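Local coordinates for protein tryptophan--tRNA ligase (Aeropyrum pernix, PDB 3A04) that catalyses the ATP-dependent attachment of L-tryptophan to tRNA(Trp), releasing AMP and diphosphate, as a class I aminoacyl-tRNA synthetase, at residues L349-H352 with Q353-E357; A134-A138 with L139-P143; V125-V129 with E130-A134. One frame throughout, in Å; residues are numbered along the deposited sequence.

Contact 1. Residues L349-H352 with Q353-E357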
loop_
_atom_site.group_PDB
_atom_site.type_symbol
_atom_site.label_atom_id
_atom_site.label_comp_id
_atom_site.label_asym_id
_atom_site.label_seq_id
_atom_site.Cartn_x
_atom_site.Cartn_y
_atom_site.Cartn_z
ATOM N N LEU A 349 -9.438 37.046 13.738
ATOM C CA LEU A 349 -9.372 36.862 12.267
ATOM C C LEU A 349 -8.445 37.832 11.567
ATOM O O LEU A 349 -7.763 37.493 10.594
ATOM C CB LEU A 349 -10.734 36.956 11.632
ATOM C CG LEU A 349 -11.644 35.821 12.092
ATOM C CD1 LEU A 349 -12.988 36.008 11.460
ATOM C CD2 LEU A 349 -11.056 34.401 11.567
ATOM N N ALA A 350 -8.437 39.084 12.041
ATOM C CA ALA A 350 -7.624 40.107 11.398
ATOM C C ALA A 350 -6.166 39.850 11.614
ATOM O O ALA A 350 -5.371 40.026 10.713
ATOM C CB ALA A 350 -8.018 41.575 11.962
ATOM N N GLU A 351 -5.759 39.481 12.802
ATOM C CA GLU A 351 -4.335 39.218 13.007
ATOM C C GLU A 351 -3.950 37.926 12.239
ATOM O O GLU A 351 -2.897 37.849 11.623
ATOM C CB GLU A 351 -4.026 39.019 14.497
ATOM C CG GLU A 351 -4.446 40.154 15.373
ATOM C CD GLU A 351 -3.918 39.975 16.788
ATOM O OE1 GLU A 351 -2.745 39.529 16.894
ATOM O OE2 GLU A 351 -4.658 40.270 17.769
ATOM N N HIS A 352 -4.859 36.938 12.251
ATOM C CA HIS A 352 -4.569 35.653 11.598
ATOM C C HIS A 352 -4.445 35.908 10.092
ATOM O O HIS A 352 -3.498 35.463 9.478
ATOM C CB HIS A 352 -5.701 34.634 11.835
ATOM C CG HIS A 352 -5.435 33.315 11.177
ATOM N ND1 HIS A 352 -4.609 32.358 11.736
ATOM C CD2 HIS A 352 -5.880 32.804 10.013
ATOM C CE1 HIS A 352 -4.565 31.297 10.923
ATOM N NE2 HIS A 352 -5.336 31.541 9.872
ATOM N N GLN A 353 -5.415 36.605 9.500
ATOM C CA GLN A 353 -5.357 36.870 8.079
ATOM C C GLN A 353 -4.172 37.724 7.613
ATOM O O GLN A 353 -3.701 37.547 6.479
ATOM C CB GLN A 353 -6.683 37.398 7.580
ATOM C CG GLN A 353 -7.765 36.333 7.773
ATOM C CD GLN A 353 -9.155 36.822 7.638
ATOM O OE1 GLN A 353 -9.403 37.998 7.334
ATOM N NE2 GLN A 353 -10.107 35.946 7.886
ATOM N N SER A 354 -3.649 38.573 8.486
ATOM C CA SER A 354 -2.458 39.387 8.156
ATOM C C SER A 354 -1.227 38.548 8.087
ATOM O O SER A 354 -0.193 38.961 7.542
ATOM C CB SER A 354 -2.251 40.520 9.182
ATOM O OG SER A 354 -1.843 40.059 10.465
ATOM N N ARG A 355 -1.302 37.354 8.652
ATOM C CA ARG A 355 -0.152 36.497 8.643
ATOM C C ARG A 355 -0.180 35.476 7.467
ATOM O O ARG A 355 0.838 34.850 7.171
ATOM C CB ARG A 355 -0.034 35.798 9.982
ATOM C CG ARG A 355 0.504 36.704 11.107
ATOM C CD ARG A 355 0.908 35.891 12.301
ATOM N NE ARG A 355 -0.276 35.416 12.982
ATOM C CZ ARG A 355 -0.856 36.026 14.015
ATOM N NH1 ARG A 355 -0.337 37.158 14.523
ATOM N NH2 ARG A 355 -1.966 35.492 14.552
ATOM N N LEU A 356 -1.317 35.381 6.789
ATOM C CA LEU A 356 -1.615 34.267 5.931
ATOM C C LEU A 356 -0.915 34.329 4.580
ATOM O O LEU A 356 -0.439 33.310 4.099
ATOM C CB LEU A 356 -3.125 34.113 5.727
ATOM C CG LEU A 356 -3.619 32.754 5.189
ATOM C CD1 LEU A 356 -2.860 31.561 5.869
ATOM C CD2 LEU A 356 -5.138 32.621 5.372
ATOM N N GLU A 357 -0.822 35.516 3.955
ATOM C CA GLU A 357 -0.148 35.576 2.650
ATOM C C GLU A 357 1.310 35.219 2.776
ATOM O O GLU A 357 1.816 34.433 1.973
ATOM C CB GLU A 357 -0.369 36.913 1.929
ATOM C CG GLU A 357 -0.551 36.743 0.439
ATOM C CD GLU A 357 -1.657 35.736 0.037
ATOM O OE1 GLU A 357 -2.787 35.768 0.625
ATOM O OE2 GLU A 357 -1.372 34.923 -0.900
HETATM O O HOH W 1 -3.708 33.269 14.319
#

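Contact 2. Residues A134-A138 with L139-P143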
loop_
_atom_site.group_PDB
_atom_site.type_symbol
_atom_site.label_atom_id
_atom_site.label_comp_id
_atom_site.label_asym_id
_atom_site.label_seq_id
_atom_site.Cartn_x
_atom_site.Cartn_y
_atom_site.Cartn_z
ATOM N N ALA A 134 -0.553 26.442 5.409
ATOM C CA ALA A 134 -0.393 27.887 5.597
ATOM C C ALA A 134 -1.228 28.362 6.783
ATOM O O ALA A 134 -0.731 29.126 7.566
ATOM C CB ALA A 134 -0.718 28.661 4.318
ATOM N N ASN A 135 -2.454 27.862 6.962
ATOM C CA ASN A 135 -3.221 28.262 8.176
ATOM C C ASN A 135 -2.603 27.767 9.469
ATOM O O ASN A 135 -2.611 28.433 10.488
ATOM C CB ASN A 135 -4.662 27.807 8.071
ATOM C CG ASN A 135 -5.505 28.818 7.314
ATOM O OD1 ASN A 135 -5.607 29.948 7.738
ATOM N ND2 ASN A 135 -6.070 28.426 6.203
ATOM N N MET A 136 -2.021 26.576 9.446
ATOM C CA MET A 136 -1.338 26.089 10.638
ATOM C C MET A 136 -0.131 26.958 11.044
ATOM O O MET A 136 0.088 27.264 12.202
ATOM C CB MET A 136 -0.843 24.673 10.356
ATOM C CG MET A 136 -2.038 23.720 10.441
ATOM S SD MET A 136 -1.332 22.016 10.236
ATOM C CE MET A 136 -2.270 21.513 8.845
ATOM N N ILE A 137 0.646 27.372 10.064
ATOM C CA ILE A 137 1.795 28.248 10.328
ATOM C C ILE A 137 1.312 29.630 10.905
ATOM O O ILE A 137 1.905 30.164 11.838
ATOM C CB ILE A 137 2.539 28.541 8.987
ATOM C CG1 ILE A 137 3.185 27.282 8.385
ATOM C CG2 ILE A 137 3.680 29.568 9.180
ATOM C CD1 ILE A 137 3.873 26.410 9.356
ATOM N N ALA A 138 0.256 30.160 10.301
ATOM C CA ALA A 138 -0.283 31.484 10.692
ATOM C C ALA A 138 -0.865 31.399 12.117
ATOM O O ALA A 138 -0.899 32.427 12.863
ATOM C CB ALA A 138 -1.334 31.904 9.703
ATOM N N LEU A 139 -1.319 30.191 12.507
ATOM C CA LEU A 139 -1.741 29.966 13.882
ATOM C C LEU A 139 -0.642 29.924 14.891
ATOM O O LEU A 139 -0.916 30.108 16.059
ATOM C CB LEU A 139 -2.598 28.672 14.038
ATOM C CG LEU A 139 -4.062 28.666 13.609
ATOM C CD1 LEU A 139 -4.650 27.227 13.679
ATOM C CD2 LEU A 139 -5.024 29.695 14.436
ATOM N N GLY A 140 0.580 29.575 14.483
ATOM C CA GLY A 140 1.717 29.615 15.360
ATOM C C GLY A 140 2.520 28.318 15.382
ATOM O O GLY A 140 3.416 28.167 16.196
ATOM N N LEU A 141 2.140 27.355 14.539
ATOM C CA LEU A 141 2.920 26.119 14.419
ATOM C C LEU A 141 4.266 26.484 13.773
ATOM O O LEU A 141 4.314 27.287 12.844
ATOM C CB LEU A 141 2.154 25.054 13.600
ATOM C CG LEU A 141 2.357 23.574 13.942
ATOM C CD1 LEU A 141 2.269 23.195 15.469
ATOM C CD2 LEU A 141 1.417 22.628 13.050
ATOM N N ASP A 142 5.356 26.029 14.337
ATOM C CA ASP A 142 6.678 26.478 13.899
ATOM C C ASP A 142 7.071 25.922 12.507
ATOM O O ASP A 142 7.145 24.687 12.343
ATOM C CB ASP A 142 7.655 25.994 14.941
ATOM C CG ASP A 142 9.157 26.389 14.630
ATOM O OD1 ASP A 142 9.533 26.671 13.493
ATOM O OD2 ASP A 142 9.967 26.265 15.553
ATOM N N PRO A 143 7.340 26.793 11.515
ATOM C CA PRO A 143 7.676 26.270 10.156
ATOM C C PRO A 143 8.970 25.472 10.086
ATOM O O PRO A 143 9.100 24.676 9.185
ATOM C CB PRO A 143 7.828 27.537 9.298
ATOM C CG PRO A 143 8.216 28.635 10.294
ATOM C CD PRO A 143 7.470 28.264 11.594
HETATM O O HOH W 2 4.395 30.013 12.868
#

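Contact 3. Residues V125-V129 with E130-A134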
loop_
_atom_site.group_PDB
_atom_site.type_symbol
_atom_site.label_atom_id
_atom_site.label_comp_id
_atom_site.label_asym_id
_atom_site.label_seq_id
_atom_site.Cartn_x
_atom_site.Cartn_y
_atom_site.Cartn_z
ATOM N N VAL A 125 -3.004 18.844 -3.379
ATOM C CA VAL A 125 -1.712 19.392 -2.998
ATOM C C VAL A 125 -1.819 20.886 -2.715
ATOM O O VAL A 125 -1.237 21.412 -1.719
ATOM C CB VAL A 125 -0.572 19.144 -4.085
ATOM C CG1 VAL A 125 0.648 20.072 -3.870
ATOM C CG2 VAL A 125 -0.124 17.644 -4.105
ATOM N N ARG A 126 -2.526 21.586 -3.600
ATOM C CA ARG A 126 -2.773 23.009 -3.447
ATOM C C ARG A 126 -3.408 23.284 -2.099
ATOM O O ARG A 126 -2.857 24.009 -1.267
ATOM C CB ARG A 126 -3.429 23.646 -4.596
ATOM C CG ARG A 126 -3.619 25.148 -4.476
ATOM C CD ARG A 126 -4.430 25.699 -5.596
ATOM N NE ARG A 126 -5.749 25.116 -5.662
ATOM C CZ ARG A 126 -6.144 24.284 -6.606
ATOM N NH1 ARG A 126 -5.327 23.926 -7.574
ATOM N NH2 ARG A 126 -7.352 23.790 -6.573
ATOM N N ILE A 127 -4.574 22.683 -1.889
ATOM C CA ILE A 127 -5.346 22.851 -0.646
ATOM C C ILE A 127 -4.488 22.504 0.550
ATOM O O ILE A 127 -4.446 23.219 1.563
ATOM C CB ILE A 127 -6.634 21.971 -0.742
ATOM C CG1 ILE A 127 -7.527 22.489 -1.902
ATOM C CG2 ILE A 127 -7.337 21.896 0.606
ATOM C CD1 ILE A 127 -8.715 21.593 -2.091
ATOM N N ALA A 128 -3.708 21.411 0.456
ATOM C CA ALA A 128 -2.888 21.052 1.624
ATOM C C ALA A 128 -1.916 22.142 1.953
ATOM O O ALA A 128 -1.712 22.509 3.125
ATOM C CB ALA A 128 -2.041 19.686 1.309
ATOM N N VAL A 129 -1.298 22.732 0.926
ATOM C CA VAL A 129 -0.275 23.729 1.281
ATOM C C VAL A 129 -0.910 25.115 1.675
ATOM O O VAL A 129 -0.554 25.734 2.687
ATOM C CB VAL A 129 0.676 23.931 0.070
ATOM C CG1 VAL A 129 1.635 25.123 0.257
ATOM C CG2 VAL A 129 1.588 22.628 -0.151
ATOM N N GLU A 130 -1.845 25.570 0.874
ATOM C CA GLU A 130 -2.353 26.975 0.980
ATOM C C GLU A 130 -3.527 27.115 1.912
ATOM O O GLU A 130 -3.776 28.202 2.421
ATOM C CB GLU A 130 -2.843 27.396 -0.415
ATOM C CG GLU A 130 -1.626 27.782 -1.260
ATOM C CD GLU A 130 -1.944 28.273 -2.670
ATOM O OE1 GLU A 130 -3.130 28.469 -3.062
ATOM O OE2 GLU A 130 -0.956 28.432 -3.397
ATOM N N GLU A 131 -4.301 26.033 2.094
ATOM C CA GLU A 131 -5.382 26.031 3.042
ATOM C C GLU A 131 -4.983 25.366 4.387
ATOM O O GLU A 131 -5.347 25.865 5.439
ATOM C CB GLU A 131 -6.548 25.322 2.440
ATOM C CG GLU A 131 -7.916 25.530 3.040
ATOM C CD GLU A 131 -8.329 27.040 3.230
ATOM O OE1 GLU A 131 -7.985 27.978 2.415
ATOM O OE2 GLU A 131 -9.038 27.228 4.241
ATOM N N TYR A 132 -4.250 24.269 4.388
ATOM C CA TYR A 132 -3.988 23.625 5.636
ATOM C C TYR A 132 -2.644 24.085 6.185
ATOM O O TYR A 132 -2.602 24.669 7.277
ATOM C CB TYR A 132 -4.111 22.078 5.505
ATOM C CG TYR A 132 -5.597 21.732 5.440
ATOM C CD1 TYR A 132 -6.349 21.930 4.268
ATOM C CD2 TYR A 132 -6.259 21.398 6.567
ATOM C CE1 TYR A 132 -7.725 21.671 4.237
ATOM C CE2 TYR A 132 -7.620 21.126 6.533
ATOM C CZ TYR A 132 -8.331 21.299 5.398
ATOM O OH TYR A 132 -9.645 20.985 5.437
ATOM N N ILE A 133 -1.531 23.771 5.482
ATOM C CA ILE A 133 -0.240 24.100 6.090
ATOM C C ILE A 133 -0.140 25.628 6.379
ATOM O O ILE A 133 0.355 26.031 7.441
ATOM C CB ILE A 133 0.950 23.589 5.251
ATOM C CG1 ILE A 133 0.909 22.028 5.245
ATOM C CG2 ILE A 133 2.296 24.092 5.821
ATOM C CD1 ILE A 133 1.776 21.360 4.124
ATOM N N ALA A 134 -0.553 26.442 5.409
ATOM C CA ALA A 134 -0.393 27.887 5.597
ATOM C C ALA A 134 -1.228 28.362 6.783
ATOM O O ALA A 134 -0.731 29.126 7.566
ATOM C CB ALA A 134 -0.718 28.661 4.318
#

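Contact 1. Residues L349-H352 with Q353-E357
Midway along the long helix 334-364, Glu351 and Arg355 meet one turn apart where the helical bonding tightens locally. Gln353 N still bonds Leu349 O in the regular i+4 way at 2.7 Å, but Arg355 N turns mainly to His352 O, three residues back, at 3.0 Å, and its bond to Glu351 O is long and weak. The strongest partner of Glu351 O here is the hydroxyl of Ser354: with chi1 at 70°, Ser354 OG lies between its own backbone N and carbonyl carbon, and from there it donates to Glu351 O over 2.7 Å. The same carbonyl oxygen sits over the centre of one face of the Arg355 guanidinium, 3.6 Å above its plane. The two long side chains run side by side, yet their charged groups stop short of a salt bridge, with Glu351 OE1 4.1 Å from Arg355 NH1 and the planes 72° apart. The attraction is therefore probably modest, and the polar partner of Arg355 NE is Ala138 O on helix 121-139. Gln353 lays its extended chain beside Leu349, its NE2 3.9 Å from Leu349 CB, and carries the amide on to the carbonyls of Leu268 and Asp270. On the side facing helix 121-139, His352 NE2 bonds Asn135 OD1. A water in the plane of both the ring and the guanidinium joins the two groups at their edges, 2.9 Å from His352 ND1 and 2.8 Å from Arg355 NH2, from which it accepts.

Contact 2. Residues A134-A138 with L139-P143
The side chain of Met136 projects from the last turn of helix 121-139 beside Leu141, and the two run alongside each other in the same direction. Met136 CB lies 4.1 Å from Leu141 CD2. Met136 CG sits anti to the carbonyl carbon (chi1 -76°), and the extended chi2 carries Met136 SD outward to the same methyl, 4.0 Å from Leu141 CD2. The chain then bends at chi3, and CE leads away from Leu141. Val91 of helix 85-99 and Phe148 of strand 147-150 also pack on this methionine. At this point the helix ends in a Schellman motif, defined by the bond from Leu141 N to Met136 O at 3.1 Å and a weak one from Gly140 N to Ile137 O. Gly140 N additionally bonds Met136 O at 3.3 Å, reaching it from the opposite face of the carbonyl plane to Leu141 N. Gly140 makes the reversal with a phi of 129°, where a CB would collide with the carbonyl oxygen of Leu139. Past the turn the loop passes Ile137, whose CD1 lies 3.6 Å from Leu141 O and 4.1 Å from Pro143 CB. A water donates to both Ile137 O and Leu141 O, at 2.7 Å each.

Contact 3. Residues V125-V129 with E130-A134
Glu130 opens the second half of a distorted stretch of helix 121-139, in which a wider pi-type turn at 130-133 interrupts the alpha-helical bonding and the two short axes lie 34° apart. Glu130 N makes a nearly straight 2.8 Å bond to Arg126 O. Arg126 has two conformers; in one of them Glu130 OE1 lies 3.6 Å from Arg126 CG, a contact that is therefore doubtful, while Glu130 OE2 accepts from the indole N-H of Trp364. With an alanine here the carboxylate is gone, and the indole N-H of Trp364 would probably be left without this acceptor. Glu131 N reaches Ile127 O, and its carboxylate leads off to the backbone N of Phe83 in the 'HIGH' region. Tyr132 N then bonds Ile127 O as well, at 3.0 Å, which makes this carbonyl serve both an i+4 and an i+5 donor. The phenol ring, set by a chi1 of -75°, stands alongside Ile127 and has Ile127 O at its edge, in plane. Ile127 CG2 lies 3.7 Å from Tyr132 CE1. Further out, Tyr132 OH bonds Ser80 O and the ring packs edge-to-face with His87, both residues of the same signature motif. This is consistent with a helix that packs behind the 'HIGH' region, which takes part in ATP binding in class I synthetases. Ile133 continues the five-residue spacing, Ile133 N giving a nearly straight bond to Ala128 O at 2.7 Å and its CG1 lying against the same oxygen. Ala134 N closes on Val129 O over 2.8 Å, and Ala134 CB comes within 3.4 Å of Val129 O.

Along the chain contact 3 comes first, contact 2 follows and contact 1 comes last. Contact 3 and the first segment of contact 2 are successive parts of helix 121-139, sharing Ala134, with contact centres about 11 Å apart; contact 2 continues into the loop that leads to the edge strand 147-150. Contact 1, on helix 334-364, has its centre about 11 Å from that of contact 2 and about 15 Å from that of contact 3. Besides the two polar bridges of contact 1, the helices are joined by packing of His352 on Ala138 and of Leu356 on Asn135 and Ala134. Helix 121-139 therefore links the 'HIGH' region of the catalytic domain to the long C-terminal helix.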